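Local coordinates for protein minor fimbrium subunit Mfa5 (Porphyromonas gingivalis ATCC 33277, PDB 6TO1) that serves as an accessory tip subunit of the minor (Mfa1) fimbriae, pili that mediate biofilm formation and adhesion to host cells and other oral bacteria, at residues T123-V128 against T224-H229; K159-G164 against F187-A192; G531-H536 against Q592-P597. All blocks are in the same frame, centred on the assembly; numbering follows the deposited sequence.

Contact 1 of 3, residues T123-V128 against T224-H229; sequences TVPVDV and TAVDKH
The imidazole of H229 takes V126 at its edge: V126 CG2 lies near the ring plane, 3.4 Å from H229 CD2, and D127 O sits at the edge too. V128 CG2 approaches obliquely, while the ring of H359 meets this imidazole and its NE2 is hydrogen-bonded to H229 ND1. The second flat group, the carboxylate of D127, rests against a methyl, D127 OD2 3.7 Å from A225 CB. Alanine's small side chain is consistent with the acid passing beside it to S223 OG and to a salt bridge with R171, which would favour the ionised form. A water donates to D127 OD2 at 2.7 Å and accepts from T224 N. At the loop end, V124 CG1, anti to its backbone N (chi1 175°), presses tightly on V226 CB at 3.4 Å. D227 N binds P125 O (3.1 Å), D127 N binds D227 O (3.0 Å) and H229 N binds D127 O (2.9 Å). Proline, lacking an N-H, is tolerated just before the strand, where its carbonyl also takes V226 N weakly. This register, V126 to V128 beside D227 to H229, is that of adjacent parallel strands in the central sheet of a von Willebrand factor A domain.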
ATOM      1  N   THR A 123      -6.499   4.539  -1.610  1.00 22.54           N
ATOM      2  CA  THR A 123      -7.482   4.688  -2.683  1.00 22.33           C
ATOM      3  C   THR A 123      -7.045   5.856  -3.565  1.00 20.19           C
ATOM      4  O   THR A 123      -6.771   6.952  -3.069  1.00 21.89           O
ATOM      5  CB  THR A 123      -8.874   4.920  -2.091  1.00 32.24           C
ATOM      6  OG1 THR A 123      -9.251   3.769  -1.312  1.00 28.81           O
ATOM      7  CG2 THR A 123      -9.891   5.128  -3.173  1.00 27.88           C
ATOM      8  N   VAL A 124      -6.920   5.606  -4.855  1.00 21.74           N
ATOM      9  CA  VAL A 124      -6.420   6.625  -5.779  1.00 21.62           C
ATOM     10  C   VAL A 124      -7.544   7.630  -6.028  1.00 23.07           C
ATOM     11  O   VAL A 124      -8.612   7.216  -6.473  1.00 23.02           O
ATOM     12  CB  VAL A 124      -5.936   5.977  -7.081  1.00 24.97           C
ATOM     13  CG1 VAL A 124      -5.519   7.048  -8.093  1.00 28.51           C
ATOM     14  CG2 VAL A 124      -4.783   5.010  -6.813  1.00 24.67           C
ATOM     15  N   PRO A 125      -7.368   8.926  -5.762  1.00 23.09           N
ATOM     16  CA  PRO A 125      -8.475   9.874  -6.004  1.00 19.98           C
ATOM     17  C   PRO A 125      -8.911   9.903  -7.464  1.00 19.95           C
ATOM     18  O   PRO A 125      -8.094   9.877  -8.391  1.00 20.35           O
ATOM     19  CB  PRO A 125      -7.907  11.229  -5.559  1.00 25.66           C
ATOM     20  CG  PRO A 125      -6.878  10.836  -4.488  1.00 27.37           C
ATOM     21  CD  PRO A 125      -6.241   9.580  -5.060  1.00 24.71           C
ATOM     22  N   VAL A 126     -10.218   9.931  -7.657  1.00 21.40           N
ATOM     23  CA  VAL A 126     -10.796   9.861  -8.994  1.00 19.87           C
ATOM     24  C   VAL A 126     -11.994  10.792  -9.018  1.00 21.65           C
ATOM     25  O   VAL A 126     -12.826  10.772  -8.102  1.00 21.81           O
ATOM     26  CB  VAL A 126     -11.200   8.426  -9.376  1.00 18.62           C
ATOM     27  CG1 VAL A 126     -12.011   7.761  -8.240  1.00 28.62           C
ATOM     28  CG2 VAL A 126     -11.979   8.393 -10.696  1.00 21.32           C
ATOM     29  N   ASP A 127     -12.055  11.641 -10.034  1.00 21.23           N
ATOM     30  CA  ASP A 127     -13.180  12.533 -10.246  1.00 18.59           C
ATOM     31  C   ASP A 127     -13.873  12.126 -11.538  1.00 19.43           C
ATOM     32  O   ASP A 127     -13.209  11.778 -12.520  1.00 20.40           O
ATOM     33  CB  ASP A 127     -12.738  14.001 -10.332  1.00 18.36           C
ATOM     34  CG  ASP A 127     -12.512  14.630  -8.969  1.00 23.90           C
ATOM     35  OD1 ASP A 127     -13.092  14.149  -7.972  1.00 21.46           O
ATOM     36  OD2 ASP A 127     -11.745  15.620  -8.906  1.00 23.46           O
ATOM     37  N   VAL A 128     -15.202  12.169 -11.521  1.00 18.23           N
ATOM     38  CA  VAL A 128     -16.052  11.720 -12.624  1.00 15.76           C
ATOM     39  C   VAL A 128     -17.033  12.828 -12.945  1.00 17.17           C
ATOM     40  O   VAL A 128     -17.640  13.399 -12.031  1.00 18.34           O
ATOM     41  CB  VAL A 128     -16.829  10.438 -12.257  1.00 16.90           C
ATOM     42  CG1 VAL A 128     -17.733   9.999 -13.394  1.00 18.82           C
ATOM     43  CG2 VAL A 128     -15.866   9.347 -11.819  1.00 17.57           C
ATOM     44  N   THR A 224      -8.040  17.976  -9.093  1.00 28.61           N
ATOM     45  CA  THR A 224      -6.671  17.556  -8.831  1.00 34.79           C
ATOM     46  C   THR A 224      -6.583  16.050  -8.582  1.00 37.46           C
ATOM     47  O   THR A 224      -5.611  15.581  -7.988  1.00 30.94           O
ATOM     48  CB  THR A 224      -6.094  18.329  -7.640  1.00 30.45           C
ATOM     49  OG1 THR A 224      -6.926  18.122  -6.497  1.00 31.27           O
ATOM     50  CG2 THR A 224      -6.056  19.817  -7.931  1.00 41.41           C
ATOM     51  N   ALA A 225      -7.569  15.287  -9.039  1.00 26.87           N
ATOM     52  CA  ALA A 225      -7.551  13.835  -8.916  1.00 24.30           C
ATOM     53  C   ALA A 225      -6.473  13.208  -9.803  1.00 28.82           C
ATOM     54  O   ALA A 225      -5.985  13.794 -10.765  1.00 28.15           O
ATOM     55  CB  ALA A 225      -8.923  13.249  -9.280  1.00 23.72           C
ATOM     56  N   VAL A 226      -6.080  11.991  -9.441  1.00 24.93           N
ATOM     57  CA  VAL A 226      -5.188  11.217 -10.291  1.00 21.89           C
ATOM     58  C   VAL A 226      -5.930  10.723 -11.524  1.00 26.63           C
ATOM     59  O   VAL A 226      -5.436  10.820 -12.651  1.00 27.90           O
ATOM     60  CB  VAL A 226      -4.579  10.041  -9.499  1.00 24.63           C
ATOM     61  CG1 VAL A 226      -3.815   9.138 -10.423  1.00 31.03           C
ATOM     62  CG2 VAL A 226      -3.702  10.592  -8.370  1.00 24.74           C
ATOM     63  N   ASP A 227      -7.104  10.144 -11.322  1.00 22.32           N
ATOM     64  CA  ASP A 227      -7.909   9.635 -12.421  1.00 22.39           C
ATOM     65  C   ASP A 227      -9.061  10.591 -12.673  1.00 21.34           C
ATOM     66  O   ASP A 227      -9.714  11.041 -11.727  1.00 19.41           O
ATOM     67  CB  ASP A 227      -8.507   8.275 -12.120  1.00 22.33           C
ATOM     68  CG  ASP A 227      -7.469   7.188 -12.005  1.00 34.40           C
ATOM     69  OD1 ASP A 227      -6.359   7.372 -12.522  1.00 29.66           O
ATOM     70  OD2 ASP A 227      -7.799   6.155 -11.403  1.00 30.61           O
ATOM     71  N   LYS A 228      -9.357  10.833 -13.947  1.00 20.18           N
ATOM     72  CA  LYS A 228     -10.391  11.786 -14.341  1.00 19.39           C
ATOM     73  C   LYS A 228     -11.190  11.167 -15.472  1.00 20.41           C
ATOM     74  O   LYS A 228     -10.627  10.850 -16.536  1.00 22.46           O
ATOM     75  CB  LYS A 228      -9.768  13.124 -14.763  1.00 18.74           C
ATOM     76  CG  LYS A 228      -9.041  13.859 -13.660  1.00 22.66           C
ATOM     77  CD  LYS A 228      -8.315  15.099 -14.168  1.00 26.96           C
ATOM     78  CE  LYS A 228      -7.362  15.661 -13.111  1.00 24.46           C
ATOM     79  NZ  LYS A 228      -6.456  16.693 -13.688  1.00 30.36           N
ATOM     80  N   HIS A 229     -12.488  10.967 -15.235  1.00 15.85           N
ATOM     81  CA  HIS A 229     -13.377  10.306 -16.178  1.00 19.11           C
ATOM     82  C   HIS A 229     -14.550  11.198 -16.563  1.00 17.12           C
ATOM     83  O   HIS A 229     -15.126  11.879 -15.715  1.00 18.11           O
ATOM     84  CB  HIS A 229     -13.981   9.013 -15.598  1.00 18.50           C
ATOM     85  CG  HIS A 229     -12.976   7.992 -15.177  1.00 22.36           C
ATOM     86  ND1 HIS A 229     -12.635   6.915 -15.969  1.00 18.92           N
ATOM     87  CD2 HIS A 229     -12.247   7.874 -14.046  1.00 26.38           C
ATOM     88  CE1 HIS A 229     -11.757   6.160 -15.330  1.00 24.88           C
ATOM     89  NE2 HIS A 229     -11.493   6.732 -14.166  1.00 22.09           N
TER
HETATM   90  O   HOH W   1      -8.960   5.567  -8.879  1.00 26.24           O
HETATM   91  O   HOH W   2      -9.971  16.839  -7.304  1.00 31.29           O

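Contact 2 of 3, residues K159-G164 against F187-A192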
ATOM      1  N   LYS A 159     -23.261   3.003  -7.402  1.00 26.54           N
ATOM      2  CA  LYS A 159     -22.151   2.071  -7.512  1.00 23.86           C
ATOM      3  C   LYS A 159     -20.811   2.750  -7.273  1.00 27.69           C
ATOM      4  O   LYS A 159     -19.917   2.176  -6.636  1.00 25.67           O
ATOM      5  CB  LYS A 159     -22.207   1.412  -8.895  1.00 33.08           C
ATOM      6  CG  LYS A 159     -21.359   0.194  -9.044  1.00 52.79           C
ATOM      7  CD  LYS A 159     -21.464  -0.331 -10.463  1.00 53.65           C
ATOM      8  CE  LYS A 159     -22.610  -1.312 -10.618  1.00 55.49           C
ATOM      9  NZ  LYS A 159     -22.607  -1.875 -12.005  1.00 59.14           N
ATOM     10  N   MET A 160     -20.640   3.976  -7.752  1.00 21.44           N
ATOM     11  CA  MET A 160     -19.366   4.664  -7.571  1.00 24.07           C
ATOM     12  C   MET A 160     -19.267   5.355  -6.222  1.00 24.08           C
ATOM     13  O   MET A 160     -18.156   5.623  -5.771  1.00 21.79           O
ATOM     14  CB  MET A 160     -19.169   5.624  -8.747  1.00 22.16           C
ATOM     15  CG  MET A 160     -18.936   4.870 -10.079  1.00 28.87           C
ATOM     16  SD  MET A 160     -18.516   6.151 -11.407  1.00 26.17           S
ATOM     17  CE  MET A 160     -19.672   6.848 -11.790  1.00 24.18           C
ATOM     18  N   LEU A 161     -20.387   5.635  -5.568  1.00 22.48           N
ATOM     19  CA  LEU A 161     -20.385   6.255  -4.246  1.00 22.55           C
ATOM     20  C   LEU A 161     -21.100   5.335  -3.261  1.00 27.92           C
ATOM     21  O   LEU A 161     -22.133   5.694  -2.687  1.00 30.56           O
ATOM     22  CB  LEU A 161     -21.048   7.622  -4.301  1.00 23.96           C
ATOM     23  CG  LEU A 161     -20.307   8.727  -5.049  1.00 22.84           C
ATOM     24  CD1 LEU A 161     -21.229   9.937  -5.265  1.00 25.20           C
ATOM     25  CD2 LEU A 161     -19.045   9.124  -4.316  1.00 27.31           C
ATOM     26  N   PRO A 162     -20.579   4.128  -3.058  1.00 28.71           N
ATOM     27  CA  PRO A 162     -21.317   3.128  -2.259  1.00 35.39           C
ATOM     28  C   PRO A 162     -21.476   3.490  -0.777  1.00 26.94           C
ATOM     29  O   PRO A 162     -22.375   2.947  -0.120  1.00 31.32           O
ATOM     30  CB  PRO A 162     -20.472   1.857  -2.430  1.00 32.32           C
ATOM     31  CG  PRO A 162     -19.096   2.359  -2.714  1.00 34.37           C
ATOM     32  CD  PRO A 162     -19.295   3.608  -3.566  1.00 26.88           C
ATOM     33  N   LYS A 163     -20.621   4.345  -0.228  1.00 30.07           N
ATOM     34  CA  LYS A 163     -20.748   4.825   1.142  1.00 31.44           C
ATOM     35  C   LYS A 163     -21.249   6.260   1.187  1.00 32.78           C
ATOM     36  O   LYS A 163     -21.085   6.952   2.201  1.00 29.93           O
ATOM     37  CB  LYS A 163     -19.406   4.698   1.864  1.00 32.42           C
ATOM     38  CG  LYS A 163     -18.881   3.273   1.943  1.00 33.63           C
ATOM     39  CD  LYS A 163     -17.575   3.223   2.722  1.00 38.75           C
ATOM     40  CE  LYS A 163     -17.150   1.793   3.026  1.00 61.42           C
ATOM     41  NZ  LYS A 163     -15.947   1.756   3.916  1.00 73.16           N
ATOM     42  N   GLY A 164     -21.851   6.726   0.097  1.00 27.85           N
ATOM     43  CA  GLY A 164     -22.310   8.101   0.048  1.00 23.33           C
ATOM     44  C   GLY A 164     -21.211   9.089   0.334  1.00 26.12           C
ATOM     45  O   GLY A 164     -20.100   9.016  -0.207  1.00 26.04           O
ATOM     46  N   PHE A 187     -18.686  18.850  -8.370  1.00 21.24           N
ATOM     47  CA  PHE A 187     -18.192  17.621  -7.761  1.00 22.00           C
ATOM     48  C   PHE A 187     -18.770  17.424  -6.358  1.00 23.49           C
ATOM     49  O   PHE A 187     -18.738  18.336  -5.524  1.00 23.05           O
ATOM     50  CB  PHE A 187     -16.681  17.671  -7.709  1.00 27.00           C
ATOM     51  CG  PHE A 187     -16.017  17.472  -9.038  1.00 19.81           C
ATOM     52  CD1 PHE A 187     -16.222  16.326  -9.767  1.00 19.30           C
ATOM     53  CD2 PHE A 187     -15.164  18.449  -9.541  1.00 21.23           C
ATOM     54  CE1 PHE A 187     -15.585  16.134 -10.987  1.00 19.16           C
ATOM     55  CE2 PHE A 187     -14.524  18.268 -10.751  1.00 25.03           C
ATOM     56  CZ  PHE A 187     -14.729  17.114 -11.468  1.00 17.36           C
ATOM     57  N   THR A 188     -19.294  16.230  -6.099  1.00 19.23           N
ATOM     58  CA  THR A 188     -19.906  15.959  -4.802  1.00 22.80           C
ATOM     59  C   THR A 188     -19.889  14.466  -4.520  1.00 23.58           C
ATOM     60  O   THR A 188     -19.660  13.645  -5.412  1.00 22.36           O
ATOM     61  CB  THR A 188     -21.338  16.524  -4.742  1.00 23.16           C
ATOM     62  OG1 THR A 188     -21.906  16.336  -3.447  1.00 27.12           O
ATOM     63  CG2 THR A 188     -22.260  15.844  -5.728  1.00 24.23           C
ATOM     64  N   LYS A 189     -20.094  14.128  -3.246  1.00 23.37           N
ATOM     65  CA  LYS A 189     -20.330  12.746  -2.829  1.00 20.99           C
ATOM     66  C   LYS A 189     -21.777  12.535  -2.374  1.00 24.81           C
ATOM     67  O   LYS A 189     -22.130  11.438  -1.916  1.00 26.98           O
ATOM     68  CB  LYS A 189     -19.368  12.328  -1.716  1.00 25.29           C
ATOM     69  CG  LYS A 189     -17.896  12.360  -2.060  1.00 25.79           C
ATOM     70  CD  LYS A 189     -17.017  12.200  -0.811  1.00 26.93           C
ATOM     71  CE  LYS A 189     -15.581  12.574  -1.059  1.00 27.49           C
ATOM     72  NZ  LYS A 189     -14.813  11.539  -1.811  1.00 27.43           N
ATOM     73  N   ASP A 190     -22.631  13.538  -2.555  1.00 24.22           N
ATOM     74  CA  ASP A 190     -24.022  13.514  -2.105  1.00 26.87           C
ATOM     75  C   ASP A 190     -24.890  12.754  -3.104  1.00 26.28           C
ATOM     76  O   ASP A 190     -25.492  13.336  -4.014  1.00 25.84           O
ATOM     77  CB  ASP A 190     -24.504  14.947  -1.895  1.00 25.67           C
ATOM     78  CG  ASP A 190     -25.891  15.033  -1.273  1.00 27.78           C
ATOM     79  OD1 ASP A 190     -26.623  14.028  -1.275  1.00 29.17           O
ATOM     80  OD2 ASP A 190     -26.260  16.136  -0.827  1.00 30.00           O
ATOM     81  N   THR A 191     -25.001  11.440  -2.883  1.00 26.96           N
ATOM     82  CA  THR A 191     -25.720  10.571  -3.811  1.00 22.18           C
ATOM     83  C   THR A 191     -27.190  10.951  -3.916  1.00 30.29           C
ATOM     84  O   THR A 191     -27.769  10.896  -5.003  1.00 26.71           O
ATOM     85  CB  THR A 191     -25.583   9.109  -3.398  1.00 31.16           C
ATOM     86  OG1 THR A 191     -26.135   8.921  -2.084  1.00 34.69           O
ATOM     87  CG2 THR A 191     -24.137   8.700  -3.391  1.00 29.31           C
ATOM     88  N   ALA A 192     -27.819  11.374  -2.812  1.00 31.99           N
ATOM     89  CA  ALA A 192     -29.239  11.716  -2.894  1.00 30.14           C
ATOM     90  C   ALA A 192     -29.468  12.962  -3.748  1.00 26.53           C
ATOM     91  O   ALA A 192     -30.454  13.048  -4.486  1.00 29.24           O
ATOM     92  CB  ALA A 192     -29.814  11.940  -1.494  1.00 37.13           C
TER
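Here L161, just past helix 143-160, meets T191, the first residue of helix 191-199, and K189 in the loop just before it, joining two helix ends of the von Willebrand factor A domain beside the edge of its central sheet. The apolar contacts carry the pairing. L161 and T191 slide past each other in opposite directions, the threonine methyl packing closely against the leucine stem, with T191 CG2 3.4 Å from L161 CB and 3.7 Å from L161 CD1. The first torsion of T191 (chi1 60°) sets OG1 between N and the carbonyl carbon and leaves CG2 anti to that carbon, turned to L161. The other leucine branch crosses the lysine stem at about a right angle, L161 CD2 standing 4.1 Å from K189 CG. A branched leucine suits the place because its two methyls spread over T191 and K189: CD1 touches the T191 methyl and K189 O, CD2 the lysine stem. Its side chain also reaches V170 and I172 of the adjoining strand.

Backbone turns shape both sides. A type I turn runs from L161 to G164, closed by G164 N to L161 O at 3.0 Å; P162, with its fixed phi, fits its second position. G164 has a positive phi (56°), which favours glycine, and its CA lies 3.9 Å from T191 CG2. On the other segment T188 OG1 accepts from D190 N in an ST turn, and D190, as N-cap, receives F193 N on OD1, a role suited to its short acceptor side chain.

No hydrogen bond links the two segments; the polar ends have partners elsewhere. CB and CG of K189 touch L161, while NZ leads away to the carbonyls of V170 and T167. G164 O is bonded to T167 OG1, and the same oxygen lies 3.7 Å from K189 CB.

Contact 3 of 3, residues G531-H536 against Q592-P597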
ATOM      1  N   GLY A 531      19.639 -16.934  37.241  1.00 22.00           N
ATOM      2  CA  GLY A 531      21.081 -16.983  37.261  1.00 22.16           C
ATOM      3  C   GLY A 531      21.582 -18.361  37.665  1.00 24.85           C
ATOM      4  O   GLY A 531      20.808 -19.317  37.792  1.00 23.38           O
ATOM      5  N   VAL A 532      22.904 -18.448  37.807  1.00 21.40           N
ATOM      6  CA  VAL A 532      23.556 -19.681  38.228  1.00 25.36           C
ATOM      7  C   VAL A 532      24.633 -19.365  39.249  1.00 27.88           C
ATOM      8  O   VAL A 532      25.144 -18.249  39.328  1.00 24.25           O
ATOM      9  CB  VAL A 532      24.187 -20.452  37.058  1.00 21.24           C
ATOM     10  CG1 VAL A 532      23.141 -20.862  36.048  1.00 25.47           C
ATOM     11  CG2 VAL A 532      25.295 -19.634  36.394  1.00 24.36           C
ATOM     12  N   ILE A 533      24.990 -20.384  40.035  1.00 27.26           N
ATOM     13  CA  ILE A 533      26.139 -20.318  40.926  1.00 25.22           C
ATOM     14  C   ILE A 533      26.969 -21.560  40.671  1.00 29.74           C
ATOM     15  O   ILE A 533      26.486 -22.684  40.852  1.00 24.32           O
ATOM     16  CB  ILE A 533      25.728 -20.198  42.405  1.00 28.15           C
ATOM     17  CG1 ILE A 533      25.140 -18.807  42.625  1.00 24.00           C
ATOM     18  CG2 ILE A 533      26.931 -20.432  43.339  1.00 26.43           C
ATOM     19  CD1 ILE A 533      24.458 -18.562  43.973  1.00 23.27           C
ATOM     20  N   LYS A 534      28.175 -21.358  40.163  1.00 22.79           N
ATOM     21  CA  LYS A 534      29.092 -22.435  39.878  1.00 22.26           C
ATOM     22  C   LYS A 534      29.996 -22.616  41.097  1.00 20.39           C
ATOM     23  O   LYS A 534      30.412 -21.632  41.716  1.00 23.32           O
ATOM     24  CB  LYS A 534      29.932 -22.116  38.655  1.00 27.86           C
ATOM     25  CG  LYS A 534      29.111 -21.922  37.394  1.00 31.95           C
ATOM     26  CD  LYS A 534      30.010 -21.826  36.185  1.00 34.96           C
ATOM     27  CE  LYS A 534      29.976 -20.437  35.553  1.00 43.74           C
ATOM     28  NZ  LYS A 534      30.652 -20.456  34.205  1.00 44.46           N
ATOM     29  N   ARG A 535      30.265 -23.871  41.441  1.00 24.47           N
ATOM     30  CA  ARG A 535      31.206 -24.225  42.503  1.00 25.17           C
ATOM     31  C   ARG A 535      32.427 -24.872  41.866  1.00 21.48           C
ATOM     32  O   ARG A 535      32.297 -25.819  41.081  1.00 28.92           O
ATOM     33  CB  ARG A 535      30.531 -25.166  43.500  1.00 23.95           C
ATOM     34  CG  ARG A 535      29.352 -24.508  44.199  1.00 19.82           C
ATOM     35  CD  ARG A 535      28.786 -25.401  45.313  1.00 24.31           C
ATOM     36  NE  ARG A 535      27.987 -26.488  44.755  1.00 23.11           N
ATOM     37  CZ  ARG A 535      27.115 -27.212  45.443  1.00 28.00           C
ATOM     38  NH1 ARG A 535      26.943 -26.998  46.745  1.00 28.72           N
ATOM     39  NH2 ARG A 535      26.409 -28.147  44.829  1.00 31.64           N
ATOM     40  N   HIS A 536      33.603 -24.328  42.162  1.00 22.64           N
ATOM     41  CA  HIS A 536      34.859 -24.834  41.638  1.00 20.04           C
ATOM     42  C   HIS A 536      35.688 -25.388  42.796  1.00 18.45           C
ATOM     43  O   HIS A 536      35.587 -24.904  43.925  1.00 22.07           O
ATOM     44  CB  HIS A 536      35.666 -23.743  40.944  1.00 23.72           C
ATOM     45  CG  HIS A 536      34.888 -22.956  39.934  1.00 28.47           C
ATOM     46  ND1 HIS A 536      34.902 -23.258  38.587  1.00 29.51           N
ATOM     47  CD2 HIS A 536      34.092 -21.868  40.074  1.00 29.36           C
ATOM     48  CE1 HIS A 536      34.146 -22.386  37.937  1.00 28.99           C
ATOM     49  NE2 HIS A 536      33.630 -21.540  38.818  1.00 23.23           N
ATOM     50  N   GLN A 592      21.582 -10.646  45.133  1.00 26.51           N
ATOM     51  CA  GLN A 592      20.934 -11.554  46.060  1.00 29.28           C
ATOM     52  C   GLN A 592      21.972 -12.604  46.464  1.00 36.15           C
ATOM     53  O   GLN A 592      22.518 -13.312  45.601  1.00 24.60           O
ATOM     54  CB  GLN A 592      19.716 -12.213  45.424  1.00 30.16           C
ATOM     55  CG  GLN A 592      18.594 -11.243  45.024  1.00 34.88           C
ATOM     56  CD  GLN A 592      18.531 -11.001  43.521  1.00 36.36           C
ATOM     57  OE1 GLN A 592      17.978 -11.812  42.778  1.00 31.00           O
ATOM     58  NE2 GLN A 592      19.109  -9.894  43.074  1.00 29.42           N
ATOM     59  N   TYR A 593      22.241 -12.709  47.764  1.00 33.41           N
ATOM     60  CA  TYR A 593      23.318 -13.561  48.256  1.00 27.14           C
ATOM     61  C   TYR A 593      22.779 -14.902  48.727  1.00 29.38           C
ATOM     62  O   TYR A 593      21.688 -14.986  49.296  1.00 29.91           O
ATOM     63  CB  TYR A 593      24.064 -12.872  49.391  1.00 31.60           C
ATOM     64  CG  TYR A 593      25.031 -11.834  48.908  1.00 30.32           C
ATOM     65  CD1 TYR A 593      26.294 -12.196  48.502  1.00 26.20           C
ATOM     66  CD2 TYR A 593      24.667 -10.490  48.826  1.00 30.51           C
ATOM     67  CE1 TYR A 593      27.192 -11.267  48.052  1.00 28.67           C
ATOM     68  CE2 TYR A 593      25.565  -9.545  48.368  1.00 28.90           C
ATOM     69  CZ  TYR A 593      26.825  -9.942  47.996  1.00 31.45           C
ATOM     70  OH  TYR A 593      27.751  -9.036  47.545  1.00 34.77           O
ATOM     71  N   TYR A 594      23.527 -15.957  48.431  1.00 28.46           N
ATOM     72  CA  TYR A 594      23.184 -17.304  48.846  1.00 30.93           C
ATOM     73  C   TYR A 594      24.346 -17.896  49.632  1.00 29.15           C
ATOM     74  O   TYR A 594      25.509 -17.541  49.400  1.00 27.83           O
ATOM     75  CB  TYR A 594      22.862 -18.170  47.652  1.00 33.73           C
ATOM     76  CG  TYR A 594      21.607 -17.718  46.967  1.00 33.47           C
ATOM     77  CD1 TYR A 594      20.381 -18.258  47.317  1.00 35.64           C
ATOM     78  CD2 TYR A 594      21.642 -16.733  45.991  1.00 28.79           C
ATOM     79  CE1 TYR A 594      19.224 -17.854  46.713  1.00 37.16           C
ATOM     80  CE2 TYR A 594      20.476 -16.317  45.376  1.00 28.75           C
ATOM     81  CZ  TYR A 594      19.277 -16.884  45.741  1.00 31.96           C
ATOM     82  OH  TYR A 594      18.106 -16.483  45.155  1.00 34.28           O
ATOM     83  N   SER A 595      24.013 -18.812  50.550  1.00 35.91           N
ATOM     84  CA  SER A 595      24.993 -19.484  51.408  1.00 28.68           C
ATOM     85  C   SER A 595      25.392 -20.790  50.739  1.00 25.42           C
ATOM     86  O   SER A 595      24.609 -21.750  50.686  1.00 32.81           O
ATOM     87  CB  SER A 595      24.416 -19.704  52.808  1.00 35.42           C
ATOM     88  OG  SER A 595      25.336 -20.413  53.626  1.00 46.60           O
ATOM     89  N   VAL A 596      26.594 -20.822  50.182  1.00 25.76           N
ATOM     90  CA  VAL A 596      26.982 -21.877  49.255  1.00 23.64           C
ATOM     91  C   VAL A 596      28.025 -22.761  49.929  1.00 26.19           C
ATOM     92  O   VAL A 596      29.114 -22.272  50.261  1.00 25.89           O
ATOM     93  CB  VAL A 596      27.527 -21.310  47.935  1.00 21.23           C
ATOM     94  CG1 VAL A 596      27.913 -22.427  47.031  1.00 24.54           C
ATOM     95  CG2 VAL A 596      26.455 -20.417  47.324  1.00 24.74           C
ATOM     96  N   PRO A 597      27.754 -24.051  50.112  1.00 28.15           N
ATOM     97  CA  PRO A 597      28.774 -24.948  50.650  1.00 33.57           C
ATOM     98  C   PRO A 597      29.405 -25.767  49.542  1.00 24.60           C
ATOM     99  O   PRO A 597      28.793 -25.990  48.487  1.00 25.41           O
ATOM    100  CB  PRO A 597      27.959 -25.837  51.602  1.00 23.46           C
ATOM    101  CG  PRO A 597      26.696 -26.085  50.784  1.00 31.13           C
ATOM    102  CD  PRO A 597      26.480 -24.782  49.937  1.00 28.30           C
TER
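Strands 531-536 and 592-596 run in broadly the same direction, their axes 10.1 Å apart at closest approach and crossing at -31°, too distant for backbone pairing. This is the geometry of two beta-sheets packed face to face, as in a beta-sandwich: 530-539 belongs to a mixed sheet and 592-596 pairs with 624-628. Even the nearest CA atoms, those of R535 and V596, stay 8.3 Å apart, and side chains fill the space between.

I533 and R535, two residues apart on one strand, point toward the other, and Y594 and V596 answer them. I533 divides its work between its branches: CG2 meets V596 CG2 tip to tip at 4.0 Å, and CD1 comes obliquely to the tyrosine, 3.9 Å from Y594 CD2. Beta-branched isoleucine and valine suit both the extended backbone and this apolar layer, which I626 of strand 624-628 extends by touching I533 and V596. The flat ring of Y594 gives I533 CD1 an apolar surface, and the tyrosine side chain also touches F569 and P571.

R535 closes the layer at one end. Its methylenes lie obliquely across the valine, R535 CD being 3.5 Å from V596 CG1, and F639 touches both residues. The long chain bends at its third torsion (chi3 -76°), turning NE out of the extended line; NE forms a salt bridge with D567 OD1 of strand 565-568. Arginine suits this spot because its stem is apolar while its head has several N-H groups: the charge is held by D567, while NH1 reaches over to the second segment. P597, just past the end of its strand, offers its carbonyl there, and R535 NH1 donates to P597 O at 2.7 Å with an N-H...O angle of 144°.

In the fold
Contacts 1 and 2 share the von Willebrand factor A domain, their centres 14 Å apart, and 159-164 with 187-192 is nested in the chain loop closed by contact 1. Strand 126-133 leads on to helix 143-160; F187 packs against D127 and V128, and M160 against V128. Contact 1 occupies the start of strand 126-133; S135 and S137 of the magnesium site follow that strand's other end. Contact 3 comes later in the chain, its centre about 72 Å from that of contact 1 and 74 Å from that of contact 2. It joins two sheets of a different part of this elongated tip protein, about 52 Å from contacts 1 and 2 between nearest atoms.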